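Local coordinates for putative platelet activating factor (Streptococcus pneumoniae, PDB 2HSJ), which is of unknown function but, as a member of the GDSL-like (SGNH) lipase/acylhydrolase family, probably hydrolyses ester bonds, at residues D[64-76]-D[91-103]. Sequence-based numbering, arbitrary orientation.
Sequences GIRGYQTGLLLEN and LLIGTNDIGKDVP
I93 CD1 comes obliquely at the Y68 ring, which lies between I65 CB on one face and the backbone of L72 and L73 on the other; Y68 OH is hydrogen-bonded to H80 and Q21. The N96 amide holds the backbone just after this ring: N96 ND2 donates to Y68 O (3.0 Å), which lies close to the N96 amide plane, though the donor is tilted from the carbonyl plane. Water 1 donates to the same carbonyl and accepts from G94 N and N96 N, tying it to the start of helix 95-99. The Q69 amide stands 82° from that of N96; its extended chain crosses N96, with Q69 CG 3.8 Å from N96 CB, and Q69 NE2 lies 3.5 Å from V102 CG2.

The D97 carboxylate faces the start of helix 70-75. D97 OD2 accepts from T70 N at 2.9 Å through its syn lone pair, while D97 OD1 accepts from T70 OG1 at 2.8 Å on the syn side, 34° out of the carboxylate plane. With T70 OG1 set between its own N and carbonyl carbon (chi1 65°), the hydroxyl and backbone N-H of T70 reach one carboxylate together, and N110 ND2 also hydrogen-bonds to T70 OG1. Water 2 links G71 N to D97 OD1.

On the strand side, L73 CD2 packs on L91 CD1 (3.6 Å) and I93 CD1 (3.8 Å). S43 OG is hydrogen-bonded to G67 N; S43 sits in a Gly-Asp-Ser sequence, whose serine is the nucleophile in SGNH hydrolases, and G67 and N96 occupy positions consistent with the family's oxyanion-hole glycine and asparagine, so this contact probably shapes the active site. It brings the loop and helix 70-75 after strand 60-64 against the end of strand 88-92 and helix 95-99; strand 37-41 lies between the two strands. Helix 104-121 covers T70, L73, L91 and I93, and helix 150-164 D97.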
loop_
_atom_site.group_PDB
_atom_site.type_symbol
_atom_site.label_atom_id
_atom_site.label_comp_id
_atom_site.label_asym_id
_atom_site.label_seq_id
_atom_site.Cartn_x
_atom_site.Cartn_y
_atom_site.Cartn_z
ATOM N N GLY D 64 1.941 10.779 -17.074
ATOM C CA GLY D 64 1.733 11.275 -18.447
ATOM C C GLY D 64 1.615 12.792 -18.490
ATOM O O GLY D 64 1.255 13.440 -17.491
ATOM N N ILE D 65 1.910 13.363 -19.655
ATOM C CA ILE D 65 1.794 14.807 -19.861
ATOM C C ILE D 65 1.252 15.098 -21.253
ATOM O O ILE D 65 1.800 14.623 -22.267
ATOM C CB ILE D 65 3.148 15.542 -19.686
ATOM C CG1 ILE D 65 3.723 15.262 -18.301
ATOM C CG2 ILE D 65 2.983 17.054 -19.955
ATOM C CD1 ILE D 65 4.924 16.100 -17.889
ATOM N N ARG D 66 0.188 15.895 -21.304
ATOM C CA ARG D 66 -0.416 16.269 -22.580
ATOM C C ARG D 66 0.611 16.861 -23.531
ATOM O O ARG D 66 1.543 17.558 -23.125
ATOM C CB ARG D 66 -1.529 17.285 -22.351
ATOM C CG ARG D 66 -0.966 18.660 -21.860
ATOM C CD ARG D 66 -1.966 19.515 -21.187
ATOM N NE ARG D 66 -2.340 18.980 -19.890
ATOM C CZ ARG D 66 -3.110 19.642 -19.047
ATOM N NH1 ARG D 66 -3.528 20.867 -19.372
ATOM N NH2 ARG D 66 -3.448 19.103 -17.893
ATOM N N GLY D 67 0.445 16.530 -24.805
ATOM C CA GLY D 67 1.266 17.083 -25.857
ATOM C C GLY D 67 2.697 16.559 -25.904
ATOM O O GLY D 67 3.516 17.076 -26.684
ATOM N N TYR D 68 3.020 15.529 -25.111
ATOM C CA TYR D 68 4.435 15.130 -24.993
ATOM C C TYR D 68 4.899 14.435 -26.264
ATOM O O TYR D 68 4.111 13.811 -26.966
ATOM C CB TYR D 68 4.616 14.152 -23.848
ATOM C CG TYR D 68 5.616 14.558 -22.779
ATOM C CD1 TYR D 68 5.845 15.907 -22.450
ATOM C CD2 TYR D 68 6.281 13.569 -22.029
ATOM C CE1 TYR D 68 6.736 16.244 -21.399
ATOM C CE2 TYR D 68 7.138 13.899 -20.996
ATOM C CZ TYR D 68 7.348 15.210 -20.686
ATOM O OH TYR D 68 8.199 15.525 -19.672
ATOM N N GLN D 69 6.180 14.583 -26.523
ATOM C CA GLN D 69 6.866 13.953 -27.641
ATOM C C GLN D 69 8.076 13.268 -27.061
ATOM O O GLN D 69 8.508 13.592 -25.963
ATOM C CB GLN D 69 7.351 14.989 -28.643
ATOM C CG GLN D 69 6.248 15.766 -29.311
ATOM C CD GLN D 69 6.801 16.930 -30.115
ATOM O OE1 GLN D 69 6.427 18.074 -29.899
ATOM N NE2 GLN D 69 7.703 16.641 -31.032
ATOM N N THR D 70 8.673 12.364 -27.833
ATOM C CA THR D 70 9.812 11.574 -27.338
ATOM C C THR D 70 10.975 12.450 -26.871
ATOM O O THR D 70 11.616 12.169 -25.874
ATOM C CB THR D 70 10.330 10.533 -28.389
ATOM O OG1 THR D 70 10.861 11.220 -29.537
ATOM C CG2 THR D 70 9.195 9.528 -28.805
ATOM N N GLY D 71 11.263 13.525 -27.597
ATOM C CA GLY D 71 12.364 14.406 -27.192
ATOM C C GLY D 71 12.143 15.111 -25.860
ATOM O O GLY D 71 13.086 15.268 -25.073
ATOM N N LEU D 72 10.895 15.525 -25.605
ATOM C CA LEU D 72 10.572 16.223 -24.364
ATOM C C LEU D 72 10.683 15.253 -23.191
ATOM O O LEU D 72 11.181 15.606 -22.105
ATOM C CB LEU D 72 9.145 16.783 -24.420
ATOM C CG LEU D 72 8.828 17.779 -25.534
ATOM C CD1 LEU D 72 7.307 18.065 -25.560
ATOM C CD2 LEU D 72 9.621 19.069 -25.348
ATOM N N LEU D 73 10.247 14.021 -23.427
ATOM C CA LEU D 73 10.312 12.997 -22.383
ATOM C C LEU D 73 11.750 12.669 -22.030
ATOM O O LEU D 73 12.105 12.589 -20.856
ATOM C CB LEU D 73 9.547 11.724 -22.791
ATOM C CG LEU D 73 9.712 10.480 -21.920
ATOM C CD1 LEU D 73 9.223 10.829 -20.514
ATOM C CD2 LEU D 73 8.912 9.314 -22.505
ATOM N N LEU D 74 12.580 12.494 -23.049
ATOM C CA LEU D 74 13.983 12.222 -22.789
ATOM C C LEU D 74 14.653 13.337 -21.973
ATOM O O LEU D 74 15.346 13.073 -20.990
ATOM C CB LEU D 74 14.735 12.002 -24.111
ATOM C CG LEU D 74 16.251 11.824 -23.948
ATOM C CD1 LEU D 74 16.601 10.587 -23.090
ATOM C CD2 LEU D 74 16.917 11.769 -25.320
ATOM N N GLU D 75 14.415 14.583 -22.374
ATOM C CA GLU D 75 15.014 15.729 -21.701
ATOM C C GLU D 75 14.598 15.820 -20.226
ATOM O O GLU D 75 15.404 16.192 -19.363
ATOM C CB GLU D 75 14.594 16.999 -22.443
ATOM C CG GLU D 75 15.312 18.245 -22.019
ATOM C CD GLU D 75 14.639 19.507 -22.541
ATOM O OE1 GLU D 75 14.019 19.455 -23.636
ATOM O OE2 GLU D 75 14.727 20.546 -21.847
ATOM N N ASN D 76 13.343 15.442 -19.947
ATOM C CA ASN D 76 12.761 15.582 -18.615
ATOM C C ASN D 76 12.467 14.254 -17.954
ATOM O O ASN D 76 11.582 14.175 -17.109
ATOM C CB ASN D 76 11.482 16.392 -18.707
ATOM C CG ASN D 76 11.768 17.820 -19.086
ATOM O OD1 ASN D 76 12.167 18.626 -18.240
ATOM N ND2 ASN D 76 11.647 18.125 -20.374
ATOM N N LEU D 91 5.026 2.615 -21.509
ATOM C CA LEU D 91 5.373 3.801 -22.251
ATOM C C LEU D 91 4.498 3.899 -23.507
ATOM O O LEU D 91 4.537 3.030 -24.384
ATOM C CB LEU D 91 6.849 3.727 -22.627
ATOM C CG LEU D 91 7.383 4.904 -23.398
ATOM C CD1 LEU D 91 7.106 6.210 -22.665
ATOM C CD2 LEU D 91 8.894 4.670 -23.621
ATOM N N LEU D 92 3.740 4.998 -23.597
ATOM C CA LEU D 92 2.887 5.264 -24.749
ATOM C C LEU D 92 3.236 6.661 -25.222
ATOM O O LEU D 92 2.858 7.676 -24.609
ATOM C CB LEU D 92 1.373 5.186 -24.425
ATOM C CG LEU D 92 0.458 5.514 -25.614
ATOM C CD1 LEU D 92 0.757 4.618 -26.859
ATOM C CD2 LEU D 92 -0.969 5.344 -25.160
ATOM N N ILE D 93 3.952 6.728 -26.336
ATOM C CA ILE D 93 4.410 8.010 -26.835
ATOM C C ILE D 93 4.766 7.875 -28.293
ATOM O O ILE D 93 5.111 6.777 -28.751
ATOM C CB ILE D 93 5.615 8.542 -25.982
ATOM C CG1 ILE D 93 5.825 10.055 -26.215
ATOM C CG2 ILE D 93 6.873 7.673 -26.197
ATOM C CD1 ILE D 93 6.598 10.714 -25.125
ATOM N N GLY D 94 4.650 9.000 -29.010
ATOM C CA GLY D 94 5.055 9.059 -30.400
ATOM C C GLY D 94 4.006 9.674 -31.292
ATOM O O GLY D 94 4.373 10.207 -32.339
ATOM N N THR D 95 2.722 9.630 -30.915
ATOM C CA THR D 95 1.691 10.179 -31.817
ATOM C C THR D 95 1.926 11.659 -32.081
ATOM O O THR D 95 1.595 12.148 -33.155
ATOM C CB THR D 95 0.237 9.878 -31.374
ATOM O OG1 THR D 95 -0.655 10.054 -32.498
ATOM C CG2 THR D 95 -0.211 10.762 -30.204
ATOM N N ASN D 96 2.508 12.353 -31.103
ATOM C CA ASN D 96 2.755 13.779 -31.260
ATOM C C ASN D 96 4.028 14.044 -32.033
ATOM O O ASN D 96 4.123 15.068 -32.730
ATOM C CB ASN D 96 2.701 14.505 -29.921
ATOM C CG ASN D 96 1.330 14.396 -29.285
ATOM O OD1 ASN D 96 0.314 14.374 -29.979
ATOM N ND2 ASN D 96 1.294 14.250 -27.967
ATOM N N ASP D 97 4.970 13.105 -31.989
ATOM C CA ASP D 97 6.126 13.173 -32.888
ATOM C C ASP D 97 5.633 13.066 -34.336
ATOM O O ASP D 97 6.034 13.845 -35.188
ATOM C CB ASP D 97 7.102 12.031 -32.589
ATOM C CG ASP D 97 7.760 12.153 -31.232
ATOM O OD1 ASP D 97 8.991 12.441 -31.195
ATOM O OD2 ASP D 97 7.054 11.943 -30.212
ATOM N N ILE D 98 4.743 12.112 -34.607
ATOM C CA ILE D 98 4.146 11.997 -35.941
ATOM C C ILE D 98 3.392 13.287 -36.320
ATOM O O ILE D 98 3.539 13.799 -37.428
ATOM C CB ILE D 98 3.223 10.761 -36.052
ATOM C CG1 ILE D 98 4.055 9.477 -35.943
ATOM C CG2 ILE D 98 2.406 10.838 -37.395
ATOM C CD1 ILE D 98 3.210 8.217 -35.905
ATOM N N GLY D 99 2.599 13.815 -35.395
ATOM C CA GLY D 99 1.806 15.028 -35.680
ATOM C C GLY D 99 2.638 16.289 -35.913
ATOM O O GLY D 99 2.129 17.278 -36.497
ATOM N N LYS D 100 3.903 16.267 -35.470
ATOM C CA LYS D 100 4.864 17.367 -35.666
ATOM C C LYS D 100 5.914 17.057 -36.730
ATOM O O LYS D 100 6.871 17.834 -36.914
ATOM C CB LYS D 100 5.578 17.680 -34.350
ATOM C CG LYS D 100 4.723 18.398 -33.330
ATOM C CD LYS D 100 4.518 19.844 -33.696
ATOM C CE LYS D 100 3.551 20.524 -32.740
ATOM N NZ LYS D 100 3.294 21.925 -33.219
ATOM N N ASP D 101 5.743 15.938 -37.429
ATOM C CA ASP D 101 6.654 15.533 -38.514
ATOM C C ASP D 101 8.122 15.345 -38.065
ATOM O O ASP D 101 9.064 15.578 -38.834
ATOM C CB ASP D 101 6.543 16.503 -39.706
ATOM C CG ASP D 101 6.697 15.808 -41.042
ATOM O OD1 ASP D 101 6.558 14.563 -41.124
ATOM O OD2 ASP D 101 6.974 16.520 -42.031
ATOM N N VAL D 102 8.311 14.903 -36.823
ATOM C CA VAL D 102 9.631 14.511 -36.297
ATOM C C VAL D 102 10.149 13.305 -37.093
ATOM O O VAL D 102 9.375 12.385 -37.331
ATOM C CB VAL D 102 9.518 14.127 -34.804
ATOM C CG1 VAL D 102 10.826 13.520 -34.298
ATOM C CG2 VAL D 102 9.153 15.348 -33.999
ATOM N N PRO D 103 11.427 13.329 -37.550
ATOM C CA PRO D 103 11.899 12.154 -38.307
ATOM C C PRO D 103 11.827 10.886 -37.470
ATOM O O PRO D 103 12.171 10.909 -36.285
ATOM C CB PRO D 103 13.358 12.503 -38.652
ATOM C CG PRO D 103 13.390 14.029 -38.624
ATOM C CD PRO D 103 12.461 14.380 -37.476
HETATM O O HOH W 1 3.326 11.515 -28.393
HETATM O O HOH W 2 10.515 14.533 -30.240
#